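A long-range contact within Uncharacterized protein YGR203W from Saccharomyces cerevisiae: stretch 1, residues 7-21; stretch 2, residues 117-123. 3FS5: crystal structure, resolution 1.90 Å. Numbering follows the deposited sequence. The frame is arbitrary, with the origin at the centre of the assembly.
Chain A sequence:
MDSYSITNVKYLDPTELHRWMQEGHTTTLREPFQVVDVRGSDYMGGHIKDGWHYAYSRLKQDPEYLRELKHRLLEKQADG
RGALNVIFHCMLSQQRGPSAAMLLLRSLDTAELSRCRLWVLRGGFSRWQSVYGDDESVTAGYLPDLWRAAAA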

# COMPACT_ATOMS: atom_id res chain seq x y z
N THR A 7 5.25 7.15 -14.76
CA THR A 7 5.71 8.32 -14.02
C THR A 7 4.67 8.83 -13.02
O THR A 7 4.98 9.65 -12.16
CB THR A 7 6.09 9.48 -14.98
OG1 THR A 7 4.96 9.83 -15.79
CG2 THR A 7 7.24 9.08 -15.88
N ASN A 8 3.44 8.32 -13.13
CA ASN A 8 2.37 8.72 -12.22
C ASN A 8 2.50 8.02 -10.87
O ASN A 8 1.88 8.44 -9.89
CB ASN A 8 1.00 8.39 -12.83
CG ASN A 8 0.61 9.34 -13.92
OD1 ASN A 8 0.43 10.53 -13.68
ND2 ASN A 8 0.48 8.83 -15.14
N VAL A 9 3.29 6.96 -10.82
CA VAL A 9 3.50 6.22 -9.59
C VAL A 9 4.59 6.89 -8.76
O VAL A 9 5.73 7.03 -9.22
CB VAL A 9 3.91 4.76 -9.89
CG1 VAL A 9 4.16 4.00 -8.59
CG2 VAL A 9 2.82 4.08 -10.72
N LYS A 10 4.22 7.31 -7.55
CA LYS A 10 5.13 7.98 -6.63
C LYS A 10 5.67 7.01 -5.58
O LYS A 10 5.10 5.95 -5.36
CB LYS A 10 4.42 9.14 -5.93
CG LYS A 10 3.98 10.26 -6.86
CD LYS A 10 5.16 10.99 -7.44
CE LYS A 10 4.94 12.49 -7.40
NZ LYS A 10 4.73 12.95 -5.99
N TYR A 11 6.76 7.41 -4.92
CA TYR A 11 7.38 6.58 -3.90
C TYR A 11 7.44 7.28 -2.55
O TYR A 11 7.71 8.47 -2.45
CB TYR A 11 8.79 6.16 -4.33
CG TYR A 11 8.75 5.18 -5.47
CD1 TYR A 11 8.35 5.57 -6.74
CD2 TYR A 11 9.04 3.83 -5.25
CE1 TYR A 11 8.23 4.64 -7.78
CE2 TYR A 11 8.93 2.90 -6.27
CZ TYR A 11 8.52 3.31 -7.53
OH TYR A 11 8.40 2.38 -8.54
N LEU A 12 7.17 6.50 -1.51
CA LEU A 12 7.12 7.00 -0.15
C LEU A 12 8.09 6.27 0.78
O LEU A 12 8.30 5.06 0.65
CB LEU A 12 5.68 6.82 0.37
CG LEU A 12 5.21 7.48 1.66
CD1 LEU A 12 5.17 8.99 1.48
CD2 LEU A 12 3.83 6.96 2.02
N ASP A 13 8.69 7.01 1.71
CA ASP A 13 9.61 6.42 2.69
C ASP A 13 8.79 6.03 3.91
O ASP A 13 7.76 6.63 4.20
CB ASP A 13 10.69 7.43 3.10
CG ASP A 13 11.87 7.47 2.14
OD1 ASP A 13 12.61 8.47 2.17
OD2 ASP A 13 12.06 6.51 1.37
N PRO A 14 9.25 5.01 4.66
CA PRO A 14 8.57 4.52 5.87
C PRO A 14 8.29 5.63 6.88
O PRO A 14 7.22 5.64 7.51
CB PRO A 14 9.56 3.49 6.42
CG PRO A 14 10.26 2.99 5.20
CD PRO A 14 10.48 4.24 4.40
N THR A 15 9.24 6.54 7.05
CA THR A 15 9.08 7.64 8.00
C THR A 15 7.91 8.55 7.64
O THR A 15 7.23 9.06 8.53
CB THR A 15 10.38 8.50 8.10
OG1 THR A 15 10.74 8.99 6.80
CG2 THR A 15 11.53 7.68 8.66
N GLU A 16 7.65 8.75 6.35
CA GLU A 16 6.53 9.59 5.96
C GLU A 16 5.19 8.87 6.14
O GLU A 16 4.21 9.49 6.54
CB GLU A 16 6.68 10.07 4.51
CG GLU A 16 5.59 11.07 4.12
CD GLU A 16 5.96 11.93 2.91
OE1 GLU A 16 5.16 12.85 2.59
OE2 GLU A 16 7.02 11.70 2.30
N LEU A 17 5.15 7.57 5.85
CA LEU A 17 3.90 6.83 6.04
C LEU A 17 3.57 6.81 7.53
O LEU A 17 2.42 6.98 7.92
CB LEU A 17 4.03 5.39 5.53
CG LEU A 17 2.83 4.48 5.84
CD1 LEU A 17 1.55 5.09 5.29
CD2 LEU A 17 3.07 3.09 5.24
N HIS A 18 4.59 6.60 8.35
CA HIS A 18 4.39 6.56 9.79
C HIS A 18 3.79 7.87 10.28
O HIS A 18 2.92 7.89 11.15
CB HIS A 18 5.72 6.27 10.50
CG HIS A 18 5.63 6.35 11.99
ND1 HIS A 18 5.84 7.51 12.69
CD2 HIS A 18 5.30 5.41 12.91
CE1 HIS A 18 5.65 7.29 13.98
NE2 HIS A 18 5.32 6.03 14.14
N ARG A 19 4.25 8.98 9.71
CA ARG A 19 3.74 10.29 10.09
C ARG A 19 2.26 10.38 9.70
O ARG A 19 1.44 10.85 10.49
CB ARG A 19 4.54 11.40 9.41
CG ARG A 19 4.17 12.80 9.86
CD ARG A 19 5.05 13.86 9.21
NE ARG A 19 4.58 15.21 9.51
CZ ARG A 19 4.74 15.83 10.67
NH1 ARG A 19 4.26 17.06 10.83
NH2 ARG A 19 5.39 15.25 11.67
N TRP A 20 1.93 9.93 8.50
CA TRP A 20 0.54 9.94 8.03
C TRP A 20 -0.35 9.12 8.96
O TRP A 20 -1.50 9.48 9.22
CB TRP A 20 0.43 9.34 6.62
CG TRP A 20 1.01 10.16 5.52
CD1 TRP A 20 1.75 11.31 5.64
CD2 TRP A 20 0.92 9.89 4.12
NE1 TRP A 20 2.11 11.76 4.39
CE2 TRP A 20 1.62 10.91 3.44
CE3 TRP A 20 0.31 8.87 3.37
CZ2 TRP A 20 1.73 10.95 2.05
CZ3 TRP A 20 0.42 8.91 1.98
CH2 TRP A 20 1.13 9.94 1.34
N MET A 21 0.17 8.00 9.44
CA MET A 21 -0.60 7.14 10.32
C MET A 21 -0.84 7.80 11.67
O MET A 21 -1.93 7.69 12.24
CB MET A 21 0.11 5.79 10.48
CG MET A 21 0.06 4.94 9.21
SD MET A 21 0.95 3.38 9.30
CE MET A 21 -0.17 2.42 10.31
N ARG A 117 -4.25 8.74 -5.97
CA ARG A 117 -2.84 9.09 -6.11
C ARG A 117 -2.20 7.75 -5.76
O ARG A 117 -2.56 7.16 -4.75
CB ARG A 117 -2.40 10.16 -5.10
CG ARG A 117 -3.11 11.49 -5.22
CD ARG A 117 -2.55 12.50 -4.21
NE ARG A 117 -3.48 13.59 -3.95
CZ ARG A 117 -3.83 14.51 -4.85
NH1 ARG A 117 -4.69 15.46 -4.52
NH2 ARG A 117 -3.29 14.48 -6.06
N LEU A 118 -1.28 7.27 -6.58
CA LEU A 118 -0.67 5.98 -6.31
C LEU A 118 0.75 6.06 -5.79
O LEU A 118 1.59 6.77 -6.35
CB LEU A 118 -0.70 5.12 -7.58
CG LEU A 118 -2.08 4.92 -8.20
CD1 LEU A 118 -1.96 4.08 -9.47
CD2 LEU A 118 -3.00 4.23 -7.19
N TRP A 119 1.02 5.33 -4.71
CA TRP A 119 2.34 5.29 -4.10
C TRP A 119 2.84 3.87 -3.87
O TRP A 119 2.06 2.92 -3.78
CB TRP A 119 2.35 5.96 -2.72
CG TRP A 119 1.83 7.36 -2.66
CD1 TRP A 119 0.52 7.75 -2.65
CD2 TRP A 119 2.61 8.55 -2.56
NE1 TRP A 119 0.43 9.12 -2.54
CE2 TRP A 119 1.70 9.63 -2.48
CE3 TRP A 119 3.98 8.81 -2.52
CZ2 TRP A 119 2.13 10.96 -2.37
CZ3 TRP A 119 4.41 10.13 -2.40
CH2 TRP A 119 3.48 11.19 -2.33
N VAL A 120 4.16 3.75 -3.78
CA VAL A 120 4.82 2.48 -3.47
C VAL A 120 5.71 2.80 -2.26
O VAL A 120 6.42 3.80 -2.25
CB VAL A 120 5.72 1.98 -4.61
CG1 VAL A 120 6.52 0.76 -4.15
CG2 VAL A 120 4.87 1.62 -5.83
N LEU A 121 5.65 1.95 -1.24
CA LEU A 121 6.45 2.14 -0.05
C LEU A 121 7.86 1.59 -0.28
O LEU A 121 8.04 0.38 -0.42
CB LEU A 121 5.81 1.42 1.14
CG LEU A 121 6.56 1.44 2.47
CD1 LEU A 121 6.66 2.88 2.99
CD2 LEU A 121 5.83 0.56 3.47
N ARG A 122 8.85 2.48 -0.34
CA ARG A 122 10.23 2.05 -0.57
C ARG A 122 10.72 1.10 0.52
O ARG A 122 10.61 1.40 1.71
CB ARG A 122 11.18 3.26 -0.64
CG ARG A 122 11.05 4.13 -1.89
CD ARG A 122 12.24 5.08 -2.02
NE ARG A 122 12.14 6.00 -3.15
CZ ARG A 122 12.24 5.64 -4.43
NH1 ARG A 122 12.14 6.56 -5.38
NH2 ARG A 122 12.45 4.37 -4.77
N GLY A 123 11.26 -0.04 0.10
CA GLY A 123 11.80 -0.98 1.07
C GLY A 123 10.88 -2.10 1.51
O GLY A 123 11.34 -3.07 2.12
O HOH W 1 0.02 9.07 -8.34
O HOH W 2 11.35 7.97 -1.70

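The contact is a two-strand parallel ladder, with residues 10-12 beside 117-121, and its polar accounting is almost entirely backbone. Four hydrogen bonds carry it. Lys10 N donates to Leu118 O at 2.9 Å, and Val120 N returns a bond to Lys10 O, also at 2.9 Å though more bent (139° at the hydrogen). Leu12 N then donates to Val120 O at 2.9 Å, and Arg122 N closes the run on Leu12 O at 2.8 Å. The pattern is the parallel rule: Lys10 and Leu12 each spend both N and O on this partner, straddling Trp119 and Leu121 respectively, while Val120 does the same around Tyr11. Carbonyls also accept close CA-H contacts, the shortest from Trp119 CA to Lys10 O at 3.1 Å.

Next to the Lys10 N to Leu118 O bond, water 1 adds a bridge. It donates to Asn8 O at 2.5 Å and accepts from Leu118 N at 2.8 Å, so the Leu118 amide is satisfied without a direct partner. At the other end, water 2 accepts from Arg122 NE at 2.6 Å and donates only weakly to Asp13 OD2 at 3.5 Å. The opposite charges lie near each other, but Asp13 OD2 and Arg122 NE, 4.5 Å apart, are beyond a salt bridge. Asp13 precedes the helix without capping it through its side chain; Asp13 O instead accepts from Leu17 N at 3.2 Å.

Side chains alternate across the sheet, and 822 Å² is buried in all. Lys10, Leu12, Trp119 and Leu121 share one face, where Pro14, Leu17 and Trp20 of the helix pack against Leu121 and Trp119. Trp119 is the broad centrepiece: Lys10 CB lies over one side of its indole, 3.8 Å from the centroid of the six-membered ring, and Trp20 presents its edge to the opposite side, Trp20 CH2 to Trp119 CE2 being 3.9 Å with the planes at 85°. Lysine suits this place because its aliphatic base can pack against the indole while the residue remains exposed. Leu12 CB packs 3.9 Å from Trp119 CE3. Leu121, with chi1 t and chi2 p, places CD1 4.2 Å from Pro14 CG; both methyls reach Leu17 CD2, Leu121 CD1 at 4.2 Å and Leu121 CD2 at 4.1 Å. Leu12, Leu121 and Val120 are buried, and their side chains need no polar partner.

On the other face, Val120 CB packs 3.7 Å from Tyr11 CE2. Val120 CG2 lies 3.7 Å from Val9 CG1. Arg122 extends alongside, its guanidinium face over Tyr11 CD2, with Arg122 NH2 3.5 Å from that atom. Gly123 ends the stretch at phi 95°, where a CB would jam against the preceding carbonyl.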